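Local coordinates for C381 turret protein (Sulfolobus turreted icosahedral virus, PDB 4IND) that builds the turrets of an archaeal virus capsid, each chain contributing three jelly-roll domains in series to a five-copy assembly, at residues M106-G111 with P158-T163; I180-S185 with F253-E258. All coordinates share one frame; numbering follows the deposited sequence. Where two conformers were deposited one is given.

Both contacts involve the second jelly roll, and their centres lie about 11 Å apart. Interaction 1 fastens an end strand of that domain, 155-163, to a segment of the first domain. Interaction 2 is the pairing of strands 176-187 and 253-262 in the same sheet. Strand 253-262 is the shared neighbour: Ile161 O and Phe255 N, 2.8 Å apart, probably form a hydrogen bond from one contact to the other. A second tie runs from Lys159 NZ to Ser185 OG, 2.9 Å, probably also a hydrogen bond. One of the bound dihydrogenphosphate ions sits at interaction 2, where Lys181 and Glu258 close on its O4 at the boundary with a neighbouring subunit.

Interaction 1: M106-G111 with P158-T163; sequences MTYSIG and PKIIHT
A single antiparallel bridge, Thr107 with His162, joins the first jelly roll to an end strand of the second. It is a hydrogen-bonded pair: Thr107 N reaches His162 O at 3.1 Å, in the carbonyl plane on a lone pair, and His162 N reaches Thr107 O at 2.9 Å, nearly along the C=O axis. The short strand axes make 118° with each other, and the pairing stays a single bridge. Before the bridge, 158-163 turns a corner through an inverse gamma turn centred on Lys159, then makes a classic beta bulge in which Ile160 and Ile161 both face Phe255.

Apolar contacts lie on either side of the bridge. Tyr108 starts away from 158-163, but its ring swings back so that CE1 meets Ile160 CD1 at 3.5 Å; Ile161 CG1 comes to the same ring edge, and Tyr108 OH is hydrogen-bonded to Tyr119 O of the first domain. At the other end, Met106 crosses Ile161 obliquely, CB meeting CG2 at 4.0 Å, and runs alongside Thr163, with Met106 SD 3.9 Å from Thr163 CB.

On the polar side a water joins the two segments. It accepts from Ser109 N at 2.7 Å and donates to Ile160 O at 2.8 Å; His162 NE2, with this water in its ring plane, donates a weak bond to it at 3.1 Å.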
loop_
_atom_site.group_PDB
_atom_site.type_symbol
_atom_site.label_atom_id
_atom_site.label_comp_id
_atom_site.label_asym_id
_atom_site.label_seq_id
_atom_site.Cartn_x
_atom_site.Cartn_y
_atom_site.Cartn_z
ATOM N N MET A 106 -22.192 20.248 23.086
ATOM C CA MET A 106 -23.078 19.581 22.132
ATOM C C MET A 106 -23.598 18.287 22.724
ATOM O O MET A 106 -22.897 17.616 23.482
ATOM C CB MET A 106 -22.356 19.346 20.790
ATOM C CG MET A 106 -21.931 20.654 20.136
ATOM S SD MET A 106 -21.248 20.478 18.476
ATOM C CE MET A 106 -19.957 19.303 18.808
ATOM N N THR A 107 -24.842 17.949 22.400
ATOM C CA THR A 107 -25.517 16.828 23.060
ATOM C C THR A 107 -26.200 15.852 22.116
ATOM O O THR A 107 -26.511 16.187 20.962
ATOM C CB THR A 107 -26.616 17.351 24.020
ATOM O OG1 THR A 107 -27.510 18.212 23.311
ATOM C CG2 THR A 107 -26.013 18.134 25.182
ATOM N N TYR A 108 -26.447 14.649 22.634
ATOM C CA TYR A 108 -27.399 13.719 22.039
ATOM C C TYR A 108 -28.670 13.767 22.869
ATOM O O TYR A 108 -28.616 13.882 24.099
ATOM C CB TYR A 108 -26.852 12.298 22.077
ATOM C CG TYR A 108 -25.636 12.071 21.215
ATOM C CD1 TYR A 108 -25.518 12.678 19.966
ATOM C CD2 TYR A 108 -24.608 11.239 21.642
ATOM C CE1 TYR A 108 -24.408 12.454 19.176
ATOM C CE2 TYR A 108 -23.487 11.013 20.853
ATOM C CZ TYR A 108 -23.405 11.621 19.622
ATOM O OH TYR A 108 -22.301 11.404 18.839
ATOM N N SER A 109 -29.816 13.677 22.203
ATOM C CA SER A 109 -31.096 13.568 22.881
ATOM C C SER A 109 -31.622 12.131 22.719
ATOM O O SER A 109 -31.833 11.652 21.615
ATOM C CB SER A 109 -32.078 14.603 22.325
ATOM O OG SER A 109 -33.322 14.494 22.967
ATOM N N ILE A 110 -31.812 11.438 23.835
ATOM C CA ILE A 110 -32.203 10.031 23.800
ATOM C C ILE A 110 -33.650 9.872 24.244
ATOM O O ILE A 110 -33.996 10.144 25.399
ATOM C CB ILE A 110 -31.267 9.177 24.716
ATOM C CG1 ILE A 110 -29.799 9.397 24.334
ATOM C CG2 ILE A 110 -31.624 7.696 24.648
ATOM C CD1 ILE A 110 -28.788 8.633 25.230
ATOM N N GLY A 111 -34.504 9.436 23.322
ATOM C CA GLY A 111 -35.934 9.358 23.578
ATOM C C GLY A 111 -36.290 8.385 24.697
ATOM O O GLY A 111 -35.525 7.463 25.022
ATOM N N PRO A 158 -24.431 9.473 12.412
ATOM C CA PRO A 158 -25.684 9.945 11.800
ATOM C C PRO A 158 -26.068 11.332 12.302
ATOM O O PRO A 158 -25.391 11.865 13.187
ATOM C CB PRO A 158 -26.709 8.882 12.213
ATOM C CG PRO A 158 -26.129 8.226 13.431
ATOM C CD PRO A 158 -24.634 8.276 13.249
ATOM N N LYS A 159 -27.117 11.917 11.726
ATOM C CA LYS A 159 -27.475 13.294 12.026
ATOM C C LYS A 159 -28.176 13.349 13.385
ATOM O O LYS A 159 -29.390 13.372 13.469
ATOM C CB LYS A 159 -28.352 13.880 10.914
ATOM C CG LYS A 159 -28.654 15.365 11.079
ATOM C CD LYS A 159 -29.802 15.808 10.154
ATOM C CE LYS A 159 -29.392 15.757 8.689
ATOM N NZ LYS A 159 -30.428 16.357 7.802
ATOM N N ILE A 160 -27.383 13.359 14.452
ATOM C CA ILE A 160 -27.929 13.294 15.811
ATOM C C ILE A 160 -27.229 14.244 16.788
ATOM O O ILE A 160 -27.571 14.292 17.972
ATOM C CB ILE A 160 -27.803 11.864 16.390
ATOM C CG1 ILE A 160 -26.337 11.448 16.391
ATOM C CG2 ILE A 160 -28.668 10.868 15.611
ATOM C CD1 ILE A 160 -26.064 10.152 17.186
ATOM N N ILE A 161 -26.219 14.970 16.316
ATOM C CA ILE A 161 -25.472 15.861 17.194
ATOM C C ILE A 161 -26.179 17.194 17.263
ATOM O O ILE A 161 -26.423 17.838 16.240
ATOM C CB ILE A 161 -24.027 16.105 16.708
ATOM C CG1 ILE A 161 -23.297 14.794 16.435
ATOM C CG2 ILE A 161 -23.255 16.960 17.723
ATOM C CD1 ILE A 161 -21.997 14.973 15.631
ATOM N N HIS A 162 -26.520 17.623 18.472
ATOM C CA HIS A 162 -27.238 18.886 18.635
ATOM C C HIS A 162 -26.336 20.021 19.074
ATOM O O HIS A 162 -25.555 19.877 20.023
ATOM C CB HIS A 162 -28.368 18.753 19.678
ATOM C CG HIS A 162 -29.432 17.788 19.288
ATOM N ND1 HIS A 162 -30.526 18.156 18.532
ATOM C CD2 HIS A 162 -29.578 16.465 19.532
ATOM C CE1 HIS A 162 -31.298 17.106 18.337
ATOM N NE2 HIS A 162 -30.747 16.065 18.939
ATOM N N THR A 163 -26.495 21.174 18.425
ATOM C CA THR A 163 -25.761 22.359 18.845
ATOM C C THR A 163 -26.668 23.554 18.836
ATOM O O THR A 163 -27.626 23.634 18.053
ATOM C CB THR A 163 -24.499 22.637 17.971
ATOM O OG1 THR A 163 -23.851 23.820 18.456
ATOM C CG2 THR A 163 -24.889 22.840 16.478
HETATM O O HOH W 1 -29.692 13.250 19.510
#

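Interaction 2: I180-S185 with F253-E258; sequences IKMPYS and FTFGLE. With 2HP (dihydrogenphosphate ion), chain Y.
Strands 180-185 and 253-258 run antiparallel, their axes at 160°, with five backbone hydrogen bonds between them. Lys181 with Glu258 and Ser185 with Thr254 are hydrogen-bonded pairs with both bonds made. Between them Gly256 N binds Pro183 O at 2.9 Å, but Pro183 has no N-H to return the bond, and Gly256 O is buried without a partner.

The tightly packed side carries Ile180, Met182, Tyr184, Phe253, Phe255 and Leu257. Leu257 CD1 touches both Ile180 CG2 and Met182 CG, the latter at 3.8 Å, while Met182 CE lies against Phe255 CD1. Tyr184 and Phe255, a non-hydrogen-bonded pair, each hold CG in the crowded position between backbone N and carbonyl carbon, and their CB atoms meet at 3.9 Å. Farther along, Tyr184 CD1 approaches the edge of the Phe253 ring, the two planes oblique at 51°. Phe199 and Ile213 of the second domain help cover this side.

On the other side the looser end is Ser185 and Thr254, both partly exposed. Lys181 and Glu258, on this face, are buried against the ion and a neighbouring subunit. They lie side by side, Glu258 extended and Lys181 bent at chi3, which brings NZ to OE2 in a salt bridge at 3.3 Å, its hydrogen bond weak. Lys181 NZ also donates to phosphate O4 at 3.1 Å and to Asp235 O of that subunit. Glu258 OE1 lies 2.7 Å from O4, so one acid group probably carries a proton. Arg154 NH1 of the same chain and Glu237 N of that subunit complete this phosphate site, on the central strand pair of a jelly-roll sheet.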
loop_
_atom_site.group_PDB
_atom_site.type_symbol
_atom_site.label_atom_id
_atom_site.label_comp_id
_atom_site.label_asym_id
_atom_site.label_seq_id
_atom_site.Cartn_x
_atom_site.Cartn_y
_atom_site.Cartn_z
ATOM N N ILE A 180 -14.644 15.669 4.621
ATOM C CA ILE A 180 -15.411 15.812 5.850
ATOM C C ILE A 180 -16.802 16.268 5.432
ATOM O O ILE A 180 -16.962 17.350 4.868
ATOM C CB ILE A 180 -14.793 16.847 6.765
ATOM C CG1 ILE A 180 -13.408 16.376 7.211
ATOM C CG2 ILE A 180 -15.694 17.084 7.973
ATOM C CD1 ILE A 180 -12.616 17.447 7.953
ATOM N N LYS A 181 -17.788 15.410 5.663
ATOM C CA LYS A 181 -19.147 15.666 5.235
ATOM C C LYS A 181 -20.016 15.828 6.477
ATOM O O LYS A 181 -19.965 15.010 7.411
ATOM C CB LYS A 181 -19.667 14.523 4.348
ATOM C CG LYS A 181 -21.041 14.792 3.734
ATOM C CD LYS A 181 -21.608 13.553 3.034
ATOM C CE LYS A 181 -20.728 13.116 1.857
ATOM N NZ LYS A 181 -21.360 11.968 1.118
ATOM N N MET A 182 -20.808 16.891 6.503
ATOM C CA MET A 182 -21.703 17.105 7.624
ATOM C C MET A 182 -23.118 17.441 7.168
ATOM O O MET A 182 -23.430 18.595 6.879
ATOM C CB MET A 182 -21.124 18.181 8.550
ATOM C CG MET A 182 -19.719 17.842 9.018
ATOM S SD MET A 182 -18.778 19.241 9.638
ATOM C CE MET A 182 -19.928 19.899 10.845
ATOM N N PRO A 183 -23.977 16.414 7.083
ATOM C CA PRO A 183 -25.395 16.627 6.806
ATOM C C PRO A 183 -25.932 17.371 8.006
ATOM O O PRO A 183 -25.523 17.037 9.126
ATOM C CB PRO A 183 -25.975 15.205 6.795
ATOM C CG PRO A 183 -24.793 14.272 6.702
ATOM C CD PRO A 183 -23.651 14.996 7.346
ATOM N N TYR A 184 -26.789 18.363 7.800
ATOM C CA TYR A 184 -27.334 19.124 8.915
ATOM C C TYR A 184 -28.786 19.476 8.668
ATOM O O TYR A 184 -29.243 19.449 7.537
ATOM C CB TYR A 184 -26.536 20.412 9.126
ATOM C CG TYR A 184 -26.585 21.348 7.944
ATOM C CD1 TYR A 184 -27.683 22.192 7.746
ATOM C CD2 TYR A 184 -25.553 21.382 7.002
ATOM C CE1 TYR A 184 -27.746 23.047 6.662
ATOM C CE2 TYR A 184 -25.623 22.251 5.906
ATOM C CZ TYR A 184 -26.721 23.070 5.753
ATOM O OH TYR A 184 -26.799 23.918 4.678
ATOM N N SER A 185 -29.497 19.768 9.760
ATOM C CA SER A 185 -30.817 20.396 9.707
ATOM C C SER A 185 -30.798 21.543 10.698
ATOM O O SER A 185 -30.133 21.460 11.741
ATOM C CB SER A 185 -31.926 19.420 10.100
ATOM O OG SER A 185 -32.019 18.333 9.201
ATOM N N PHE A 253 -29.085 23.647 15.442
ATOM C CA PHE A 253 -28.746 22.713 14.375
ATOM C C PHE A 253 -28.701 21.301 14.931
ATOM O O PHE A 253 -28.406 21.081 16.124
ATOM C CB PHE A 253 -27.353 23.031 13.777
ATOM C CG PHE A 253 -27.364 24.099 12.704
ATOM C CD1 PHE A 253 -27.098 23.770 11.379
ATOM C CD2 PHE A 253 -27.590 25.424 13.023
ATOM C CE1 PHE A 253 -27.080 24.755 10.386
ATOM C CE2 PHE A 253 -27.581 26.410 12.037
ATOM C CZ PHE A 253 -27.324 26.069 10.719
ATOM N N THR A 254 -28.985 20.337 14.063
ATOM C CA THR A 254 -28.670 18.939 14.327
ATOM C C THR A 254 -27.827 18.483 13.152
ATOM O O THR A 254 -28.153 18.785 12.012
ATOM C CB THR A 254 -29.927 18.082 14.402
ATOM O OG1 THR A 254 -30.813 18.624 15.383
ATOM C CG2 THR A 254 -29.568 16.651 14.793
ATOM N N PHE A 255 -26.718 17.790 13.406
ATOM C CA PHE A 255 -25.850 17.424 12.300
ATOM C C PHE A 255 -25.173 16.077 12.523
ATOM O O PHE A 255 -25.120 15.560 13.648
ATOM C CB PHE A 255 -24.827 18.537 12.023
ATOM C CG PHE A 255 -23.810 18.720 13.127
ATOM C CD1 PHE A 255 -22.572 18.101 13.062
ATOM C CD2 PHE A 255 -24.098 19.527 14.221
ATOM C CE1 PHE A 255 -21.630 18.278 14.086
ATOM C CE2 PHE A 255 -23.176 19.712 15.243
ATOM C CZ PHE A 255 -21.937 19.079 15.180
ATOM N N GLY A 256 -24.662 15.519 11.436
ATOM C CA GLY A 256 -23.938 14.273 11.457
ATOM C C GLY A 256 -22.499 14.575 11.097
ATOM O O GLY A 256 -22.152 15.725 10.823
ATOM N N LEU A 257 -21.647 13.553 11.126
ATOM C CA LEU A 257 -20.241 13.753 10.803
ATOM C C LEU A 257 -19.691 12.530 10.125
ATOM O O LEU A 257 -19.739 11.422 10.664
ATOM C CB LEU A 257 -19.431 14.030 12.075
ATOM C CG LEU A 257 -17.913 14.122 11.848
ATOM C CD1 LEU A 257 -17.582 15.344 11.019
ATOM C CD2 LEU A 257 -17.169 14.170 13.209
ATOM N N GLU A 258 -19.133 12.748 8.948
ATOM C CA GLU A 258 -18.547 11.678 8.163
ATOM C C GLU A 258 -17.152 12.169 7.791
ATOM O O GLU A 258 -16.983 13.256 7.221
ATOM C CB GLU A 258 -19.471 11.435 6.951
ATOM C CG GLU A 258 -19.083 10.364 5.945
ATOM C CD GLU A 258 -20.148 10.239 4.842
ATOM O OE1 GLU A 258 -21.311 9.931 5.194
ATOM O OE2 GLU A 258 -19.833 10.475 3.639
HETATM P P 2HP Y . -22.402 8.327 1.626
HETATM O O1 2HP Y . -22.657 8.965 0.227
HETATM O O2 2HP Y . -21.181 7.462 1.612
HETATM O O3 2HP Y . -23.474 7.352 1.972
HETATM O O4 2HP Y . -22.277 9.460 2.682
#